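Local coordinates for PUM-HD domain-containing protein (Caenorhabditis elegans, PDB 7CGF), which binds single-stranded RNA through the helical repeats of its Pumilio homology domain, and probably acts on messenger RNAs by recognising their 3' untranslated regions, at residues Y232-Q235 / H236-H240; R196-Q199 / R200-H204; N268-E271 / K272-Q276. The protein carries 2 engineered substitutions. All coordinates share one frame; numbering follows the deposited sequence.

Contact 1: Y232-Q235 / H236-H240; sequences YVVQ and HVIEH. With nucleotides of chain B.
Tyr232 and His236 meet one turn apart on helix 230-240, the RNA-facing helix of a Pumilio repeat, and His236 bonds to the carbonyl of Tyr232 twice. Its backbone N reaches Tyr232 O at 3.0 Å, and its ring ND1 reaches Tyr232 O from the opposite face of the carbonyl plane, bent to 141° at the hydrogen. His236 NE2 probably bonds to Glu203, so both ring nitrogens meet acceptors, which would hold the imidazole's rotation and may favour its charged form.

The buried side is apolar: Val233, Val234, Val237 and Ile238, with Val234 CG1 4.2 Å from Ile238 CD1. The RNA end is tight. With CG anti to its carbonyl carbon (chi1 -66°), Tyr232 sends out its ring; adenine A4 of chain B lies over one face, Tyr232 CG 3.3 Å from A4 C6, while U3 of chain B approaches the ring obliquely. Gln235, extended beyond CG, bonds nearly straight (169°) from Gln235 NE2 to O4 of U3 at 2.9 Å.

Glu239 and His240 form the looser, partly exposed end, where Glu239 is salt-bridged to Lys272. Helix 194-204 flanks Val233 and His236, helix 266-276 flanks Val234 and Gln235, and helix 207-219 packs behind Val233 and Val237.

Contact 2: R196-Q199 / R200-H204; sequences RVVQ and RCLEH. With nucleotides of chain B.
Arg196 O accepts from Arg200 N at 2.9 Å, the first of four i-to-i+4 bonds that run regularly along helix 194-204 through to Glu203 N. This is the base-reading helix of a Pumilio repeat, and its side chains meet the RNA of chain B in two ways.

Arg196 slides in between two bases. With the chain bent at chi2 (-80°), the guanidinium lies between them, G5 over one face and A4 over the opposite one; Arg196 CZ is 3.4 Å from G5 N9, and Arg196 NH2 also makes a weak bond to the sugar O4' of G5. Gln199 instead meets adenine A4 through two hydrogen bonds. Its NE2 donates to A4 N1 at 2.9 Å, almost straight at 165°, while A4 N6 donates back to Gln199 OE1, an atom whose position is less certain. The pair of bonds matches the Watson-Crick groups of adenine, consistent with selection of this base.

Arg200 folds back, bent at chi2 and chi3, until its guanidinium rests flat over the carbonyl oxygen of Arg196. Glu203 pins it there: Arg200 NH2 reaches Glu203 OE1 at 2.8 Å, in the guanidinium plane but from above the carboxylate plane. Gln160 of helix 155-165 takes a further bond from Arg200 NH1. Val198 CG1 meets Leu202 CD1 at 4.2 Å, and Val198 also packs on helices 172-178 and 184-189.

Arg196 NH1 and Arg200 NH1 are 5.0 Å apart, and one water accepts from both, lying 3.1 Å from Arg196 NH1 and 2.9 Å from Arg200 NH1.

Contact 3: N268-E271 / K272-Q276; sequences NVIE and KCLEQ. With nucleotides of chain B.
Asn268 and Lys272 are joined by the backbone bond from Lys272 N to Asn268 O, 3.0 Å, which opens a regular alpha-helical run in the RNA-facing helix 266-276 of a Pumilio repeat. Cys273, Leu274 and Glu275 continue it, each bonding back four residues.

The flat contact comes from Asn268. Its amide plane stacks on the uracil of U3 of chain B, with Asn268 CG 3.3 Å from U3 C4, and the N2 end of the guanine of G2 of chain B lies on the opposite side. Having CG anti to the carbonyl carbon (chi1 -58°) is what carries the amide out to the uracil. Replacing Asn268 by alanine would remove the amide and is likely to open a gap over that face of the uracil, leaving U3 freer to shift.

The polar recognition belongs to Glu271. Its chain runs out extended, and a single oxygen, Glu271 OE2, accepts from two donors of guanine: G2 N1 at 2.7 Å and G2 N2 at 2.9 Å. This double grip on neighbouring N-H groups suits guanine and is consistent with its selection.

Along the helix the apolar contact is Ile270 CG2 to Leu274 CD1, 4.3 Å; Ile270 also packs on helices 243-255, 257-261 and 309-319.

Toward the C-terminal end of the helix charges gather. Lys272 is paired with Glu239, and Glu275 with Lys315 of helix 309-319, a neighbour that would temper the repulsion between the two carboxylates, whose Glu271 OE1 and Glu275 OE2 are 4.5 Å apart. A water sits between them, 3.0 Å from Glu271 OE1 and 2.7 Å from Glu275 OE2.

The three contacts lie on successive repeats and read successive nucleotides in reverse: the hydrogen-bonding residues Gln199, Gln235 and Glu271 meet A4, U3 and G2 in turn, so protein and RNA run antiparallel. Each helix also lays a side chain against the bases, and the uracil of U3 lies between Tyr232 of contact 1 and Asn268 of contact 3. Contact 1 bridges the others. Its centre is 9 Å from that of contact 2, with His236 NE2 probably bonding Glu203 OE2 at 2.9 Å, and 10 Å from that of contact 3, where the salt bridge from Glu239 OE1 to Lys272 NZ measures 3.0 Å. Contacts 2 and 3 do not touch; their nearest atoms are about 9 Å apart.

Contact 1: Y232-Q235 / H236-H240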
loop_
_atom_site.group_PDB
_atom_site.type_symbol
_atom_site.label_atom_id
_atom_site.label_comp_id
_atom_site.label_asym_id
_atom_site.label_seq_id
_atom_site.Cartn_x
_atom_site.Cartn_y
_atom_site.Cartn_z
ATOM N N TYR A 232 -10.623 1.422 3.666
ATOM C CA TYR A 232 -9.251 1.862 3.897
ATOM C C TYR A 232 -8.937 3.139 3.137
ATOM O O TYR A 232 -8.167 3.975 3.625
ATOM C CB TYR A 232 -8.269 0.785 3.469
ATOM C CG TYR A 232 -8.337 -0.477 4.306
ATOM C CD1 TYR A 232 -7.687 -0.544 5.527
ATOM C CD2 TYR A 232 -9.024 -1.596 3.851
ATOM C CE1 TYR A 232 -7.706 -1.697 6.286
ATOM C CE2 TYR A 232 -9.055 -2.772 4.618
ATOM C CZ TYR A 232 -8.397 -2.800 5.831
ATOM O OH TYR A 232 -8.417 -3.962 6.582
ATOM N N VAL A 233 -9.510 3.304 1.942
ATOM C CA VAL A 233 -9.320 4.551 1.200
ATOM C C VAL A 233 -9.889 5.722 1.991
ATOM O O VAL A 233 -9.255 6.774 2.129
ATOM C CB VAL A 233 -9.961 4.437 -0.197
ATOM C CG1 VAL A 233 -10.050 5.795 -0.890
ATOM C CG2 VAL A 233 -9.179 3.431 -1.071
ATOM N N VAL A 234 -11.101 5.552 2.522
ATOM C CA VAL A 234 -11.709 6.605 3.326
ATOM C C VAL A 234 -10.890 6.867 4.587
ATOM O O VAL A 234 -10.719 8.021 4.991
ATOM C CB VAL A 234 -13.164 6.251 3.669
ATOM C CG1 VAL A 234 -13.710 7.213 4.743
ATOM C CG2 VAL A 234 -14.028 6.306 2.411
ATOM N N GLN A 235 -10.362 5.814 5.231
ATOM C CA GLN A 235 -9.520 6.065 6.394
ATOM C C GLN A 235 -8.301 6.904 6.018
ATOM O O GLN A 235 -7.885 7.778 6.788
ATOM C CB GLN A 235 -9.110 4.749 7.048
ATOM C CG GLN A 235 -10.308 4.088 7.709
ATOM C CD GLN A 235 -9.899 2.837 8.424
ATOM O OE1 GLN A 235 -9.164 2.886 9.416
ATOM N NE2 GLN A 235 -10.322 1.699 7.891
ATOM N N HIS A 236 -7.767 6.707 4.813
ATOM C CA HIS A 236 -6.638 7.515 4.361
ATOM C C HIS A 236 -7.035 8.964 4.098
ATOM O O HIS A 236 -6.210 9.862 4.316
ATOM C CB HIS A 236 -6.009 6.878 3.120
ATOM C CG HIS A 236 -4.966 5.856 3.450
ATOM N ND1 HIS A 236 -5.258 4.683 4.114
ATOM C CD2 HIS A 236 -3.623 5.854 3.259
ATOM C CE1 HIS A 236 -4.144 3.993 4.295
ATOM N NE2 HIS A 236 -3.138 4.685 3.792
ATOM N N VAL A 237 -8.263 9.210 3.619
ATOM C CA VAL A 237 -8.772 10.584 3.485
ATOM C C VAL A 237 -8.837 11.267 4.846
ATOM O O VAL A 237 -8.402 12.413 5.003
ATOM C CB VAL A 237 -10.146 10.599 2.801
ATOM C CG1 VAL A 237 -10.685 12.066 2.735
ATOM C CG2 VAL A 237 -10.041 10.009 1.410
ATOM N N ILE A 238 -9.397 10.579 5.850
ATOM C CA ILE A 238 -9.441 11.144 7.198
ATOM C C ILE A 238 -8.051 11.562 7.661
ATOM O O ILE A 238 -7.856 12.667 8.190
ATOM C CB ILE A 238 -10.088 10.139 8.169
ATOM C CG1 ILE A 238 -11.575 9.999 7.828
ATOM C CG2 ILE A 238 -9.892 10.602 9.630
ATOM C CD1 ILE A 238 -12.252 8.725 8.397
ATOM N N GLU A 239 -7.057 10.714 7.437
ATOM C CA GLU A 239 -5.727 11.031 7.943
ATOM C C GLU A 239 -5.037 12.103 7.108
ATOM O O GLU A 239 -4.424 13.021 7.664
ATOM C CB GLU A 239 -4.871 9.776 7.999
ATOM C CG GLU A 239 -3.499 10.054 8.579
ATOM C CD GLU A 239 -2.766 8.811 8.988
ATOM O OE1 GLU A 239 -3.356 7.707 8.921
ATOM O OE2 GLU A 239 -1.595 8.941 9.395
ATOM N N HIS A 240 -5.133 12.015 5.782
ATOM C CA HIS A 240 -4.305 12.823 4.890
ATOM C C HIS A 240 -5.055 13.955 4.202
ATOM O O HIS A 240 -4.433 14.730 3.463
ATOM C CB HIS A 240 -3.642 11.914 3.846
ATOM C CG HIS A 240 -2.721 10.903 4.443
ATOM N ND1 HIS A 240 -1.471 11.233 4.916
ATOM C CD2 HIS A 240 -2.861 9.569 4.647
ATOM C CE1 HIS A 240 -0.878 10.148 5.385
ATOM N NE2 HIS A 240 -1.702 9.125 5.239
ATOM P P A B 4 -7.903 -9.262 6.992
ATOM O OP1 A B 4 -7.839 -10.715 6.712
ATOM O OP2 A B 4 -7.103 -8.684 8.094
ATOM O "O5'" A B 4 -7.512 -8.516 5.650
ATOM C "C5'" A B 4 -7.887 -9.083 4.411
ATOM C "C4'" A B 4 -7.625 -8.158 3.256
ATOM O "O4'" A B 4 -7.903 -6.787 3.622
ATOM C "C3'" A B 4 -6.208 -8.084 2.721
ATOM O "O3'" A B 4 -5.831 -9.215 1.958
ATOM C "C2'" A B 4 -6.263 -6.806 1.901
ATOM O "O2'" A B 4 -6.918 -7.049 0.666
ATOM C "C1'" A B 4 -7.184 -5.935 2.758
ATOM N N9 A B 4 -6.443 -4.900 3.501
ATOM C C8 A B 4 -5.771 -4.824 4.697
ATOM N N7 A B 4 -5.244 -3.623 4.904
ATOM C C5 A B 4 -5.585 -2.890 3.757
ATOM C C6 A B 4 -5.375 -1.577 3.285
ATOM N N6 A B 4 -4.704 -0.608 3.912
ATOM N N1 A B 4 -5.899 -1.255 2.088
ATOM C C2 A B 4 -6.578 -2.136 1.390
ATOM N N3 A B 4 -6.842 -3.396 1.718
ATOM C C4 A B 4 -6.312 -3.688 2.909
ATOM P P U B 3 -12.915 -10.384 10.765
ATOM O OP1 U B 3 -13.181 -11.141 9.516
ATOM O OP2 U B 3 -11.984 -10.906 11.780
ATOM O "O5'" U B 3 -12.368 -8.919 10.461
ATOM C "C5'" U B 3 -11.072 -8.713 9.927
ATOM C "C4'" U B 3 -11.193 -8.038 8.592
ATOM O "O4'" U B 3 -11.776 -6.725 8.761
ATOM C "C3'" U B 3 -9.900 -7.774 7.845
ATOM O "O3'" U B 3 -9.464 -8.937 7.167
ATOM C "C2'" U B 3 -10.291 -6.647 6.890
ATOM O "O2'" U B 3 -10.922 -7.185 5.740
ATOM C "C1'" U B 3 -11.354 -5.890 7.697
ATOM N N1 U B 3 -10.893 -4.580 8.213
ATOM C C2 U B 3 -11.197 -3.531 7.358
ATOM O O2 U B 3 -11.776 -3.729 6.303
ATOM N N3 U B 3 -10.806 -2.290 7.789
ATOM C C4 U B 3 -10.134 -2.004 8.953
ATOM O O4 U B 3 -9.833 -0.845 9.224
ATOM C C5 U B 3 -9.853 -3.144 9.788
ATOM C C6 U B 3 -10.226 -4.370 9.391
#

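Contact 2: R196-Q199 / R200-H204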
loop_
_atom_site.group_PDB
_atom_site.type_symbol
_atom_site.label_atom_id
_atom_site.label_comp_id
_atom_site.label_asym_id
_atom_site.label_seq_id
_atom_site.Cartn_x
_atom_site.Cartn_y
_atom_site.Cartn_z
ATOM N N ARG A 196 -4.892 0.393 -3.230
ATOM C CA ARG A 196 -3.582 0.682 -2.672
ATOM C C ARG A 196 -2.919 1.822 -3.420
ATOM O O ARG A 196 -2.176 2.613 -2.833
ATOM C CB ARG A 196 -2.712 -0.578 -2.743
ATOM C CG ARG A 196 -3.316 -1.788 -2.023
ATOM C CD ARG A 196 -3.090 -1.729 -0.507
ATOM N NE ARG A 196 -3.432 -3.019 0.100
ATOM C CZ ARG A 196 -3.028 -3.425 1.301
ATOM N NH1 ARG A 196 -2.246 -2.660 2.039
ATOM N NH2 ARG A 196 -3.395 -4.621 1.751
ATOM N N VAL A 197 -3.164 1.898 -4.725
ATOM C CA VAL A 197 -2.694 3.037 -5.507
ATOM C C VAL A 197 -3.338 4.322 -5.008
ATOM O O VAL A 197 -2.659 5.333 -4.814
ATOM C CB VAL A 197 -2.975 2.807 -6.998
ATOM C CG1 VAL A 197 -2.657 4.085 -7.793
ATOM C CG2 VAL A 197 -2.115 1.658 -7.504
ATOM N N VAL A 198 -4.651 4.298 -4.779
ATOM C CA VAL A 198 -5.327 5.495 -4.271
ATOM C C VAL A 198 -4.762 5.888 -2.913
ATOM O O VAL A 198 -4.489 7.069 -2.654
ATOM C CB VAL A 198 -6.846 5.275 -4.203
ATOM C CG1 VAL A 198 -7.553 6.520 -3.588
ATOM C CG2 VAL A 198 -7.419 4.943 -5.571
ATOM N N GLN A 199 -4.564 4.908 -2.024
ATOM C CA GLN A 199 -4.002 5.224 -0.716
ATOM C C GLN A 199 -2.613 5.841 -0.836
ATOM O O GLN A 199 -2.295 6.804 -0.121
ATOM C CB GLN A 199 -3.958 3.974 0.155
ATOM C CG GLN A 199 -5.350 3.534 0.556
ATOM C CD GLN A 199 -5.352 2.181 1.218
ATOM O OE1 GLN A 199 -4.824 2.022 2.320
ATOM N NE2 GLN A 199 -5.935 1.182 0.540
ATOM N N ARG A 200 -1.766 5.288 -1.709
ATOM C CA ARG A 200 -0.415 5.818 -1.867
ATOM C C ARG A 200 -0.451 7.252 -2.386
ATOM O O ARG A 200 0.311 8.114 -1.921
ATOM C CB ARG A 200 0.394 4.900 -2.791
ATOM C CG ARG A 200 1.868 4.731 -2.428
ATOM C CD ARG A 200 2.092 4.097 -1.056
ATOM N NE ARG A 200 1.491 2.769 -0.965
ATOM C CZ ARG A 200 0.516 2.427 -0.119
ATOM N NH1 ARG A 200 0.026 1.190 -0.125
ATOM N NH2 ARG A 200 0.039 3.300 0.747
ATOM N N CYS A 201 -1.361 7.538 -3.324
ATOM C CA CYS A 201 -1.533 8.910 -3.796
ATOM C C CYS A 201 -1.934 9.852 -2.670
ATOM O O CYS A 201 -1.415 10.976 -2.579
ATOM C CB CYS A 201 -2.575 8.957 -4.907
ATOM S SG CYS A 201 -1.953 8.300 -6.435
ATOM N N LEU A 202 -2.862 9.427 -1.803
ATOM C CA LEU A 202 -3.280 10.289 -0.695
ATOM C C LEU A 202 -2.139 10.552 0.279
ATOM O O LEU A 202 -2.086 11.629 0.893
ATOM C CB LEU A 202 -4.468 9.657 0.037
ATOM C CG LEU A 202 -5.723 9.516 -0.812
ATOM C CD1 LEU A 202 -6.754 8.671 -0.053
ATOM C CD2 LEU A 202 -6.285 10.887 -1.163
ATOM N N GLU A 203 -1.214 9.599 0.414
ATOM C CA GLU A 203 -0.066 9.744 1.308
ATOM C C GLU A 203 1.003 10.672 0.749
ATOM O O GLU A 203 1.621 11.422 1.512
ATOM C CB GLU A 203 0.570 8.384 1.579
ATOM C CG GLU A 203 -0.226 7.502 2.499
ATOM C CD GLU A 203 0.215 6.060 2.410
ATOM O OE1 GLU A 203 1.097 5.757 1.574
ATOM O OE2 GLU A 203 -0.327 5.230 3.175
ATOM N N HIS A 204 1.268 10.624 -0.564
ATOM C CA HIS A 204 2.467 11.253 -1.112
ATOM C C HIS A 204 2.225 12.394 -2.087
ATOM O O HIS A 204 3.147 13.184 -2.328
ATOM C CB HIS A 204 3.338 10.212 -1.827
ATOM C CG HIS A 204 3.878 9.164 -0.918
ATOM N ND1 HIS A 204 5.019 9.352 -0.167
ATOM C CD2 HIS A 204 3.442 7.912 -0.637
ATOM C CE1 HIS A 204 5.261 8.261 0.541
ATOM N NE2 HIS A 204 4.321 7.373 0.275
ATOM P P A B 4 -7.903 -9.262 6.992
ATOM O OP1 A B 4 -7.839 -10.715 6.712
ATOM O OP2 A B 4 -7.103 -8.684 8.094
ATOM O "O5'" A B 4 -7.512 -8.516 5.650
ATOM C "C5'" A B 4 -7.887 -9.083 4.411
ATOM C "C4'" A B 4 -7.625 -8.158 3.256
ATOM O "O4'" A B 4 -7.903 -6.787 3.622
ATOM C "C3'" A B 4 -6.208 -8.084 2.721
ATOM O "O3'" A B 4 -5.831 -9.215 1.958
ATOM C "C2'" A B 4 -6.263 -6.806 1.901
ATOM O "O2'" A B 4 -6.918 -7.049 0.666
ATOM C "C1'" A B 4 -7.184 -5.935 2.758
ATOM N N9 A B 4 -6.443 -4.900 3.501
ATOM C C8 A B 4 -5.771 -4.824 4.697
ATOM N N7 A B 4 -5.244 -3.623 4.904
ATOM C C5 A B 4 -5.585 -2.890 3.757
ATOM C C6 A B 4 -5.375 -1.577 3.285
ATOM N N6 A B 4 -4.704 -0.608 3.912
ATOM N N1 A B 4 -5.899 -1.255 2.088
ATOM C C2 A B 4 -6.578 -2.136 1.390
ATOM N N3 A B 4 -6.842 -3.396 1.718
ATOM C C4 A B 4 -6.312 -3.688 2.909
ATOM P P G B 5 -4.281 -9.625 1.815
ATOM O OP1 G B 5 -4.260 -10.981 1.221
ATOM O OP2 G B 5 -3.573 -9.374 3.096
ATOM O "O5'" G B 5 -3.688 -8.590 0.756
ATOM C "C5'" G B 5 -4.286 -8.412 -0.522
ATOM C "C4'" G B 5 -3.423 -7.568 -1.431
ATOM O "O4'" G B 5 -3.069 -6.328 -0.772
ATOM C "C3'" G B 5 -2.089 -8.173 -1.830
ATOM O "O3'" G B 5 -2.230 -9.064 -2.915
ATOM C "C2'" G B 5 -1.238 -6.951 -2.159
ATOM O "O2'" G B 5 -1.504 -6.487 -3.474
ATOM C "C1'" G B 5 -1.779 -5.919 -1.170
ATOM N N9 G B 5 -0.940 -5.793 0.033
ATOM C C8 G B 5 -0.911 -6.627 1.124
ATOM N N7 G B 5 -0.071 -6.234 2.043
ATOM C C5 G B 5 0.485 -5.075 1.516
ATOM C C6 G B 5 1.458 -4.199 2.055
ATOM O O6 G B 5 2.057 -4.272 3.138
ATOM N N1 G B 5 1.722 -3.144 1.189
ATOM C C2 G B 5 1.131 -2.936 -0.034
ATOM N N2 G B 5 1.552 -1.845 -0.693
ATOM N N3 G B 5 0.223 -3.749 -0.562
ATOM C C4 G B 5 -0.044 -4.787 0.271
HETATM O O HOH W 1 -1.797 0.401 1.928
#

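Contact 3: N268-E271 / K272-Q276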
loop_
_atom_site.group_PDB
_atom_site.type_symbol
_atom_site.label_atom_id
_atom_site.label_comp_id
_atom_site.label_asym_id
_atom_site.label_seq_id
_atom_site.Cartn_x
_atom_site.Cartn_y
_atom_site.Cartn_z
ATOM N N ASN A 268 -15.212 0.704 10.822
ATOM C CA ASN A 268 -13.819 1.099 10.991
ATOM C C ASN A 268 -13.611 2.565 10.665
ATOM O O ASN A 268 -12.683 3.190 11.194
ATOM C CB ASN A 268 -12.907 0.252 10.093
ATOM C CG ASN A 268 -13.035 -1.239 10.375
ATOM O OD1 ASN A 268 -13.618 -2.002 9.583
ATOM N ND2 ASN A 268 -12.517 -1.657 11.516
ATOM N N VAL A 269 -14.425 3.112 9.767
ATOM C CA VAL A 269 -14.310 4.527 9.419
ATOM C C VAL A 269 -14.630 5.403 10.629
ATOM O O VAL A 269 -13.934 6.391 10.892
ATOM C CB VAL A 269 -15.212 4.837 8.211
ATOM C CG1 VAL A 269 -15.323 6.354 7.954
ATOM C CG2 VAL A 269 -14.697 4.105 6.979
ATOM N N ILE A 270 -15.654 5.040 11.409
ATOM C CA ILE A 270 -15.950 5.824 12.612
ATOM C C ILE A 270 -14.785 5.751 13.584
ATOM O O ILE A 270 -14.413 6.753 14.199
ATOM C CB ILE A 270 -17.250 5.356 13.291
ATOM C CG1 ILE A 270 -18.395 5.308 12.309
ATOM C CG2 ILE A 270 -17.602 6.298 14.458
ATOM C CD1 ILE A 270 -19.684 4.860 12.951
ATOM N N GLU A 271 -14.194 4.563 13.748
ATOM C CA GLU A 271 -13.051 4.442 14.640
ATOM C C GLU A 271 -11.920 5.360 14.207
ATOM O O GLU A 271 -11.275 5.999 15.044
ATOM C CB GLU A 271 -12.578 2.991 14.700
ATOM C CG GLU A 271 -13.594 2.084 15.361
ATOM C CD GLU A 271 -13.022 0.713 15.694
ATOM O OE1 GLU A 271 -11.816 0.627 16.018
ATOM O OE2 GLU A 271 -13.780 -0.276 15.623
ATOM N N LYS A 272 -11.684 5.454 12.896
ATOM C CA LYS A 272 -10.616 6.312 12.405
ATOM C C LYS A 272 -10.903 7.771 12.720
ATOM O O LYS A 272 -9.986 8.534 13.055
ATOM C CB LYS A 272 -10.432 6.109 10.899
ATOM C CG LYS A 272 -9.230 6.829 10.314
ATOM C CD LYS A 272 -7.927 6.161 10.720
ATOM C CE LYS A 272 -6.740 6.890 10.094
ATOM N NZ LYS A 272 -5.436 6.289 10.478
ATOM N N CYS A 273 -12.164 8.184 12.583
ATOM C CA CYS A 273 -12.550 9.543 12.972
ATOM C C CYS A 273 -12.221 9.819 14.430
ATOM O O CYS A 273 -11.788 10.926 14.784
ATOM C CB CYS A 273 -14.041 9.761 12.747
ATOM S SG CYS A 273 -14.552 9.837 11.016
ATOM N N LEU A 274 -12.453 8.835 15.297
ATOM C CA LEU A 274 -12.228 9.050 16.724
ATOM C C LEU A 274 -10.744 9.084 17.062
ATOM O O LEU A 274 -10.336 9.800 17.984
ATOM C CB LEU A 274 -12.943 7.964 17.525
ATOM C CG LEU A 274 -14.468 8.018 17.480
ATOM C CD1 LEU A 274 -15.044 6.672 17.884
ATOM C CD2 LEU A 274 -15.036 9.132 18.372
ATOM N N GLU A 275 -9.927 8.320 16.332
ATOM C CA GLU A 275 -8.483 8.303 16.547
ATOM C C GLU A 275 -7.816 9.553 15.981
ATOM O O GLU A 275 -6.881 10.087 16.586
ATOM C CB GLU A 275 -7.882 7.042 15.913
ATOM C CG GLU A 275 -8.458 5.738 16.448
ATOM C CD GLU A 275 -8.128 4.523 15.579
ATOM O OE1 GLU A 275 -7.749 4.687 14.395
ATOM O OE2 GLU A 275 -8.253 3.389 16.084
ATOM N N GLN A 276 -8.292 10.043 14.838
ATOM C CA GLN A 276 -7.662 11.160 14.135
ATOM C C GLN A 276 -8.329 12.503 14.381
ATOM O O GLN A 276 -7.711 13.541 14.111
ATOM C CB GLN A 276 -7.666 10.904 12.624
ATOM C CG GLN A 276 -6.788 9.755 12.207
ATOM C CD GLN A 276 -5.344 10.171 12.042
ATOM O OE1 GLN A 276 -5.050 11.345 11.799
ATOM N NE2 GLN A 276 -4.432 9.214 12.172
ATOM P P U B 3 -12.915 -10.384 10.765
ATOM O OP1 U B 3 -13.181 -11.141 9.516
ATOM O OP2 U B 3 -11.984 -10.906 11.780
ATOM O "O5'" U B 3 -12.368 -8.919 10.461
ATOM C "C5'" U B 3 -11.072 -8.713 9.927
ATOM C "C4'" U B 3 -11.193 -8.038 8.592
ATOM O "O4'" U B 3 -11.776 -6.725 8.761
ATOM C "C3'" U B 3 -9.900 -7.774 7.845
ATOM O "O3'" U B 3 -9.464 -8.937 7.167
ATOM C "C2'" U B 3 -10.291 -6.647 6.890
ATOM O "O2'" U B 3 -10.922 -7.185 5.740
ATOM C "C1'" U B 3 -11.354 -5.890 7.697
ATOM N N1 U B 3 -10.893 -4.580 8.213
ATOM C C2 U B 3 -11.197 -3.531 7.358
ATOM O O2 U B 3 -11.776 -3.729 6.303
ATOM N N3 U B 3 -10.806 -2.290 7.789
ATOM C C4 U B 3 -10.134 -2.004 8.953
ATOM O O4 U B 3 -9.833 -0.845 9.224
ATOM C C5 U B 3 -9.853 -3.144 9.788
ATOM C C6 U B 3 -10.226 -4.370 9.391
ATOM P P G B 2 -14.077 -11.857 16.089
ATOM O OP1 G B 2 -13.638 -12.971 15.218
ATOM O OP2 G B 2 -13.119 -11.314 17.066
ATOM O "O5'" G B 2 -14.500 -10.682 15.093
ATOM C "C5'" G B 2 -15.622 -10.827 14.239
ATOM C "C4'" G B 2 -15.756 -9.638 13.322
ATOM O "O4'" G B 2 -16.029 -8.451 14.108
ATOM C "C3'" G B 2 -14.508 -9.281 12.535
ATOM O "O3'" G B 2 -14.362 -10.100 11.390
ATOM C "C2'" G B 2 -14.721 -7.794 12.234
ATOM O "O2'" G B 2 -15.636 -7.610 11.164
ATOM C "C1'" G B 2 -15.407 -7.325 13.518
ATOM N N9 G B 2 -14.446 -6.735 14.469
ATOM C C8 G B 2 -13.554 -7.351 15.318
ATOM N N7 G B 2 -12.832 -6.513 16.015
ATOM C C5 G B 2 -13.267 -5.258 15.598
ATOM C C6 G B 2 -12.865 -3.955 15.992
ATOM O O6 G B 2 -12.013 -3.617 16.819
ATOM N N1 G B 2 -13.586 -2.971 15.309
ATOM C C2 G B 2 -14.565 -3.218 14.387
ATOM N N2 G B 2 -15.129 -2.132 13.833
ATOM N N3 G B 2 -14.940 -4.433 13.995
ATOM C C4 G B 2 -14.256 -5.387 14.653
HETATM O O HOH W 2 -9.120 1.132 14.825
#